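Local coordinates for cyclopropane mycolic acid synthase 1 (Mycobacterium tuberculosis, PDB 1KPH), which converts a double bond at the distal position of an alpha mycolic acid into a cyclopropane ring, using a methylene group from S-adenosyl-L-methionine, at residues A149-A154 and P209-C214; Q31-A36 and E260-Y265. All blocks are in the same frame, centred on the assembly; numbering follows the deposited sequence.

The two contacts lie on opposite sides of the chain's centre, with their own centres about 26 Å apart. Contact 1 joins helix 147-157 to helix 208-217, on one face of the central sheet. Contact 2 joins a loop between helices 20-23 and 45-57 to helix 256-275, and it borders the bound ligands. They share no helix or strand. Both are largely buried, but in contact 1 F151 and V211 are buried and C214 is partly exposed, while all three touching residues of contact 2 are buried. Contact 1 is apolar, with one phenylalanine ring doing most of the work. Contact 2 turns on a bond between two tyrosine hydroxyls beside the lipid-like ligand.

Contact 1 (A149-A154 and P209-C214); sequences AFFSLA and PMVQEC
F151 reaches from helix 147-157 to the turn of helix 208-217 that carries V211 and C214. The tight part is at C214. CD1 of F151 lies 3.7 Å from CB of C214, and CE1 is 3.9 Å from the same carbon. CB of F151 also comes within 3.6 Å of the carbonyl O of C214. The carbonyl carbon of C214 sits over one face of the ring, toward its rim. On the opposite face lies CD2 of F150, also offset toward the rim. The ring is thus flanked by its own helix and by its partner. With CG anti to its carbonyl carbon (chi1 -75°), F151 sends the ring across to the other helix.

Both helices lie against the Rossmann-like sheet of this methyltransferase. F151 also touches M164 and L166 of strand 163-171, so the ring meets both helix 208-217 and the sheet. This is apolar packing. The F151 side chain is about 12 Å from the bound S-adenosyl-L-homocysteine.

The far end of the ring is looser. CZ of F151 stands 4.2 Å from CG1 of V211, and the two side chains meet nearly at right angles. This looser end faces the interior: V211 is buried. The tight end is nearer solvent, for C214 is partly exposed. There the carbonyl O of C214 accepts a hydrogen bond from ND2 of N218, and F151 touches N218 as well.

Contact 2 (Q31-A36 and E260-Y265); sequences QTYSCA and ERYMKY. With 10A (didecyl-dimethyl-ammonium), chain G; SAH (S-adenosyl-L-homocysteine), chain F; CO3 (carbonate ion), chain E.
Y33 holds CG anti to its backbone N (chi1 -162°), and Y265 has an unusual chi1 of 138°. These torsions bring the two side chains together from opposite directions, hydroxyl to hydroxyl. OH of Y33 and OH of Y265 are 2.6 Å apart and hydrogen-bonded; either could be the donor. OH of Y33 lies at the edge of the Y265 ring, in its plane. It is also bonded to NE2 of H15, so two partners fix its position. Y262 adds a weaker touch, with CE2 4.3 Å from OH of Y33.

The pair borders the ligand pocket. C11 of didecyl-dimethyl-ammonium, a methyl on its quaternary nitrogen, sits 3.5 Å above the centre of the Y33 ring. The positive charge is shared with this methyl, so the contact may have some cation-pi character. C14 of the same ligand is 3.2 Å from OH of Y265, and C17 lies at that ring's edge. The backbone of the loop serves the other ligands. N of Y33 gives a nearly straight hydrogen bond of 2.8 Å to OXT of S-adenosyl-L-homocysteine. N of C35 gives another to O1 of the carbonate, which Y232 and H167 also hold.

C269, probably an active-site residue, is close to Y265 on helix 256-275. Y265 also packs on I195 and I199 of helix 186-199. The loop itself lies against helices 45-57 and 229-245.

Contact 1 (A149-A154 and P209-C214)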
# COMPACT_ATOMS: atom_id res chain seq x y z
N ALA A 149 7.26 -11.65 -12.13
CA ALA A 149 6.03 -12.41 -12.32
C ALA A 149 4.82 -11.48 -12.20
O ALA A 149 3.86 -11.60 -12.96
CB ALA A 149 5.94 -13.52 -11.29
N PHE A 150 4.88 -10.56 -11.24
CA PHE A 150 3.78 -9.63 -11.05
C PHE A 150 3.53 -8.78 -12.29
O PHE A 150 2.40 -8.71 -12.78
CB PHE A 150 4.05 -8.71 -9.85
CG PHE A 150 2.96 -7.71 -9.62
CD1 PHE A 150 1.67 -8.12 -9.29
CD2 PHE A 150 3.21 -6.35 -9.78
CE1 PHE A 150 0.64 -7.20 -9.14
CE2 PHE A 150 2.18 -5.41 -9.63
CZ PHE A 150 0.90 -5.84 -9.31
N PHE A 151 4.57 -8.13 -12.80
CA PHE A 151 4.40 -7.29 -13.99
C PHE A 151 3.99 -8.10 -15.22
O PHE A 151 3.32 -7.59 -16.11
CB PHE A 151 5.67 -6.50 -14.28
CG PHE A 151 5.90 -5.35 -13.34
CD1 PHE A 151 6.54 -5.54 -12.13
CD2 PHE A 151 5.45 -4.07 -13.67
CE1 PHE A 151 6.73 -4.47 -11.25
CE2 PHE A 151 5.63 -3.00 -12.80
CZ PHE A 151 6.28 -3.20 -11.59
N SER A 152 4.40 -9.36 -15.26
CA SER A 152 4.05 -10.23 -16.37
C SER A 152 2.54 -10.42 -16.34
O SER A 152 1.86 -10.26 -17.35
CB SER A 152 4.76 -11.59 -16.22
OG SER A 152 4.39 -12.47 -17.28
N LEU A 153 2.02 -10.77 -15.16
CA LEU A 153 0.58 -10.98 -14.98
C LEU A 153 -0.18 -9.69 -15.26
O LEU A 153 -1.19 -9.69 -15.96
CB LEU A 153 0.29 -11.45 -13.56
CG LEU A 153 -1.19 -11.61 -13.18
CD1 LEU A 153 -1.86 -12.64 -14.08
CD2 LEU A 153 -1.31 -12.02 -11.72
N ALA A 154 0.31 -8.59 -14.68
CA ALA A 154 -0.32 -7.29 -14.86
C ALA A 154 -0.47 -6.96 -16.34
O ALA A 154 -1.54 -6.55 -16.79
CB ALA A 154 0.50 -6.21 -14.17
N PRO A 209 15.11 1.96 -9.76
CA PRO A 209 15.56 1.30 -10.99
C PRO A 209 15.02 -0.12 -11.11
O PRO A 209 14.77 -0.60 -12.21
CB PRO A 209 17.08 1.33 -10.85
CG PRO A 209 17.32 2.61 -10.11
CD PRO A 209 16.25 2.55 -9.03
N MET A 210 14.82 -0.78 -9.97
CA MET A 210 14.31 -2.14 -9.99
C MET A 210 12.87 -2.17 -10.51
O MET A 210 12.49 -3.09 -11.24
CB MET A 210 14.38 -2.75 -8.58
CG MET A 210 14.30 -4.26 -8.57
SD MET A 210 14.39 -4.92 -6.90
CE MET A 210 15.95 -4.20 -6.32
N VAL A 211 12.07 -1.17 -10.13
CA VAL A 211 10.68 -1.10 -10.58
C VAL A 211 10.67 -0.75 -12.06
O VAL A 211 9.92 -1.33 -12.85
CB VAL A 211 9.89 -0.02 -9.80
CG1 VAL A 211 8.49 0.13 -10.38
CG2 VAL A 211 9.82 -0.41 -8.33
N GLN A 212 11.51 0.20 -12.44
CA GLN A 212 11.62 0.63 -13.84
C GLN A 212 12.03 -0.55 -14.73
O GLN A 212 11.56 -0.69 -15.86
CB GLN A 212 12.64 1.76 -13.95
CG GLN A 212 12.19 3.06 -13.30
CD GLN A 212 11.38 3.92 -14.24
OE1 GLN A 212 10.68 3.41 -15.11
NE2 GLN A 212 11.45 5.23 -14.07
N GLU A 213 12.91 -1.40 -14.21
CA GLU A 213 13.40 -2.57 -14.94
C GLU A 213 12.34 -3.64 -15.17
O GLU A 213 12.12 -4.08 -16.30
CB GLU A 213 14.61 -3.17 -14.21
CG GLU A 213 15.05 -4.56 -14.69
CD GLU A 213 15.31 -4.63 -16.19
OE1 GLU A 213 15.78 -3.64 -16.77
OE2 GLU A 213 15.04 -5.70 -16.78
N CYS A 214 11.69 -4.07 -14.09
CA CYS A 214 10.66 -5.10 -14.18
C CYS A 214 9.47 -4.64 -15.02
O CYS A 214 8.79 -5.46 -15.64
CB CYS A 214 10.20 -5.51 -12.79
SG CYS A 214 11.52 -6.24 -11.79

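Contact 2 (Q31-A36 and E260-Y265)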
# COMPACT_ATOMS: atom_id res chain seq x y z
N GLN A 31 -9.70 3.62 6.96
CA GLN A 31 -8.75 2.54 7.24
C GLN A 31 -7.70 2.44 6.14
O GLN A 31 -7.22 1.35 5.83
CB GLN A 31 -9.47 1.20 7.38
CG GLN A 31 -10.58 1.20 8.42
CD GLN A 31 -10.14 1.79 9.74
OE1 GLN A 31 -10.75 2.73 10.25
NE2 GLN A 31 -9.07 1.24 10.31
N THR A 32 -7.36 3.57 5.53
CA THR A 32 -6.34 3.58 4.49
C THR A 32 -5.00 3.41 5.21
O THR A 32 -4.69 4.13 6.16
CB THR A 32 -6.37 4.90 3.69
OG1 THR A 32 -7.62 5.02 3.00
CG2 THR A 32 -5.24 4.93 2.66
N TYR A 33 -4.21 2.46 4.74
CA TYR A 33 -2.93 2.15 5.37
C TYR A 33 -1.79 2.33 4.37
O TYR A 33 -1.16 1.37 3.94
CB TYR A 33 -3.00 0.71 5.90
CG TYR A 33 -1.98 0.31 6.95
CD1 TYR A 33 -1.15 1.25 7.56
CD2 TYR A 33 -1.85 -1.02 7.33
CE1 TYR A 33 -0.22 0.87 8.54
CE2 TYR A 33 -0.93 -1.41 8.31
CZ TYR A 33 -0.12 -0.46 8.91
OH TYR A 33 0.79 -0.85 9.86
N SER A 34 -1.55 3.58 3.99
CA SER A 34 -0.52 3.95 3.04
C SER A 34 -0.34 5.47 3.09
O SER A 34 -1.13 6.16 3.73
CB SER A 34 -0.93 3.50 1.63
OG SER A 34 -2.26 3.91 1.31
N CYS A 35 0.69 5.97 2.41
CA CYS A 35 0.99 7.40 2.40
C CYS A 35 -0.15 8.29 1.92
O CYS A 35 -0.66 8.11 0.81
CB CYS A 35 2.22 7.67 1.54
SG CYS A 35 2.81 9.39 1.61
N ALA A 36 -0.54 9.25 2.74
CA ALA A 36 -1.60 10.19 2.38
C ALA A 36 -1.02 11.30 1.50
O ALA A 36 0.20 11.43 1.39
CB ALA A 36 -2.24 10.78 3.64
N GLU A 260 4.24 -0.85 22.27
CA GLU A 260 5.61 -0.36 22.20
C GLU A 260 6.25 -0.64 20.85
O GLU A 260 6.94 0.20 20.28
CB GLU A 260 6.47 -1.01 23.29
CG GLU A 260 6.09 -0.63 24.71
CD GLU A 260 6.15 0.87 24.94
OE1 GLU A 260 7.20 1.47 24.65
OE2 GLU A 260 5.15 1.43 25.43
N ARG A 261 6.01 -1.84 20.34
CA ARG A 261 6.56 -2.24 19.05
C ARG A 261 6.01 -1.35 17.93
O ARG A 261 6.77 -0.87 17.09
CB ARG A 261 6.23 -3.70 18.78
CG ARG A 261 6.89 -4.28 17.54
CD ARG A 261 6.79 -5.79 17.54
NE ARG A 261 5.40 -6.24 17.61
CZ ARG A 261 5.02 -7.49 17.82
NH1 ARG A 261 5.93 -8.44 17.97
NH2 ARG A 261 3.73 -7.80 17.86
N TYR A 262 4.70 -1.13 17.93
CA TYR A 262 4.11 -0.30 16.89
C TYR A 262 4.49 1.17 16.97
O TYR A 262 4.63 1.83 15.94
CB TYR A 262 2.59 -0.46 16.86
CG TYR A 262 2.17 -1.61 15.97
CD1 TYR A 262 2.41 -2.93 16.34
CD2 TYR A 262 1.60 -1.37 14.72
CE1 TYR A 262 2.12 -3.98 15.49
CE2 TYR A 262 1.30 -2.42 13.85
CZ TYR A 262 1.56 -3.73 14.25
OH TYR A 262 1.28 -4.78 13.41
N MET A 263 4.68 1.69 18.18
CA MET A 263 5.08 3.09 18.30
C MET A 263 6.50 3.22 17.74
O MET A 263 6.81 4.15 17.01
CB MET A 263 5.06 3.54 19.76
CG MET A 263 3.67 3.82 20.32
SD MET A 263 2.81 5.15 19.43
CE MET A 263 3.80 6.59 19.92
N LYS A 264 7.36 2.27 18.10
CA LYS A 264 8.74 2.27 17.64
C LYS A 264 8.77 2.22 16.12
O LYS A 264 9.57 2.91 15.48
CB LYS A 264 9.49 1.07 18.22
CG LYS A 264 10.92 0.90 17.70
CD LYS A 264 11.59 -0.32 18.34
CE LYS A 264 12.98 -0.57 17.78
NZ LYS A 264 13.61 -1.76 18.40
N TYR A 265 7.88 1.42 15.54
CA TYR A 265 7.79 1.27 14.10
C TYR A 265 7.26 2.54 13.43
O TYR A 265 7.89 3.07 12.51
CB TYR A 265 6.93 0.03 13.79
CG TYR A 265 5.92 0.12 12.66
CD1 TYR A 265 6.31 0.44 11.35
CD2 TYR A 265 4.57 -0.15 12.89
CE1 TYR A 265 5.37 0.49 10.31
CE2 TYR A 265 3.62 -0.11 11.86
CZ TYR A 265 4.03 0.21 10.57
OH TYR A 265 3.10 0.23 9.55
C1 10A G . 14.05 -3.06 4.09
C2 10A G . 12.84 -3.96 4.38
C3 10A G . 11.54 -3.21 4.09
C4 10A G . 10.25 -3.99 4.36
C5 10A G . 9.07 -3.06 4.01
C6 10A G . 7.67 -3.63 4.28
C7 10A G . 6.71 -2.49 3.90
C8 10A G . 5.24 -2.75 4.22
C9 10A G . 4.44 -1.49 3.84
C10 10A G . 2.99 -1.60 4.34
N1 10A G . 2.02 -0.42 4.31
C11 10A G . 0.75 -0.91 4.98
C12 10A G . 1.65 -0.04 2.90
C13 10A G . 2.49 0.88 4.98
C14 10A G . 2.96 0.94 6.47
C15 10A G . 3.73 2.21 6.90
C16 10A G . 5.08 2.54 6.23
C17 10A G . 6.19 1.50 6.52
C18 10A G . 7.53 1.86 5.87
C19 10A G . 8.59 0.79 6.21
C20 10A G . 9.93 1.20 5.59
C21 10A G . 11.03 0.19 5.94
C22 10A G . 12.34 0.67 5.31
N SAH F . -3.84 -0.77 -0.54
CA SAH F . -4.39 -0.62 0.80
CB SAH F . -3.70 -1.57 1.81
CG SAH F . -2.16 -1.60 1.85
C SAH F . -4.27 0.83 1.30
OXT SAH F . -4.85 1.16 2.34
C5' SAH F . -0.86 -4.09 2.04
C4' SAH F . -1.98 -4.87 1.38
O4' SAH F . -1.54 -5.66 0.25
C3' SAH F . -2.68 -5.84 2.34
O3' SAH F . -4.11 -5.74 2.15
C2' SAH F . -2.14 -7.19 1.92
O2' SAH F . -3.02 -8.26 2.28
C1' SAH F . -1.97 -7.03 0.45
N9 SAH F . -1.02 -7.98 -0.14
C8 SAH F . 0.25 -8.30 0.20
N7 SAH F . 0.85 -9.19 -0.52
C5 SAH F . -0.13 -9.50 -1.46
C6 SAH F . -0.19 -10.47 -2.67
N6 SAH F . 0.84 -11.25 -3.03
N1 SAH F . -1.37 -10.50 -3.37
C2 SAH F . -2.40 -9.70 -2.99
N3 SAH F . -2.46 -8.81 -1.97
C4 SAH F . -1.28 -8.77 -1.24
C CO3 E . 2.84 3.11 0.85
O1 CO3 E . 2.30 4.50 0.67
O2 CO3 E . 3.07 2.62 2.09
O3 CO3 E . 3.10 2.34 -0.25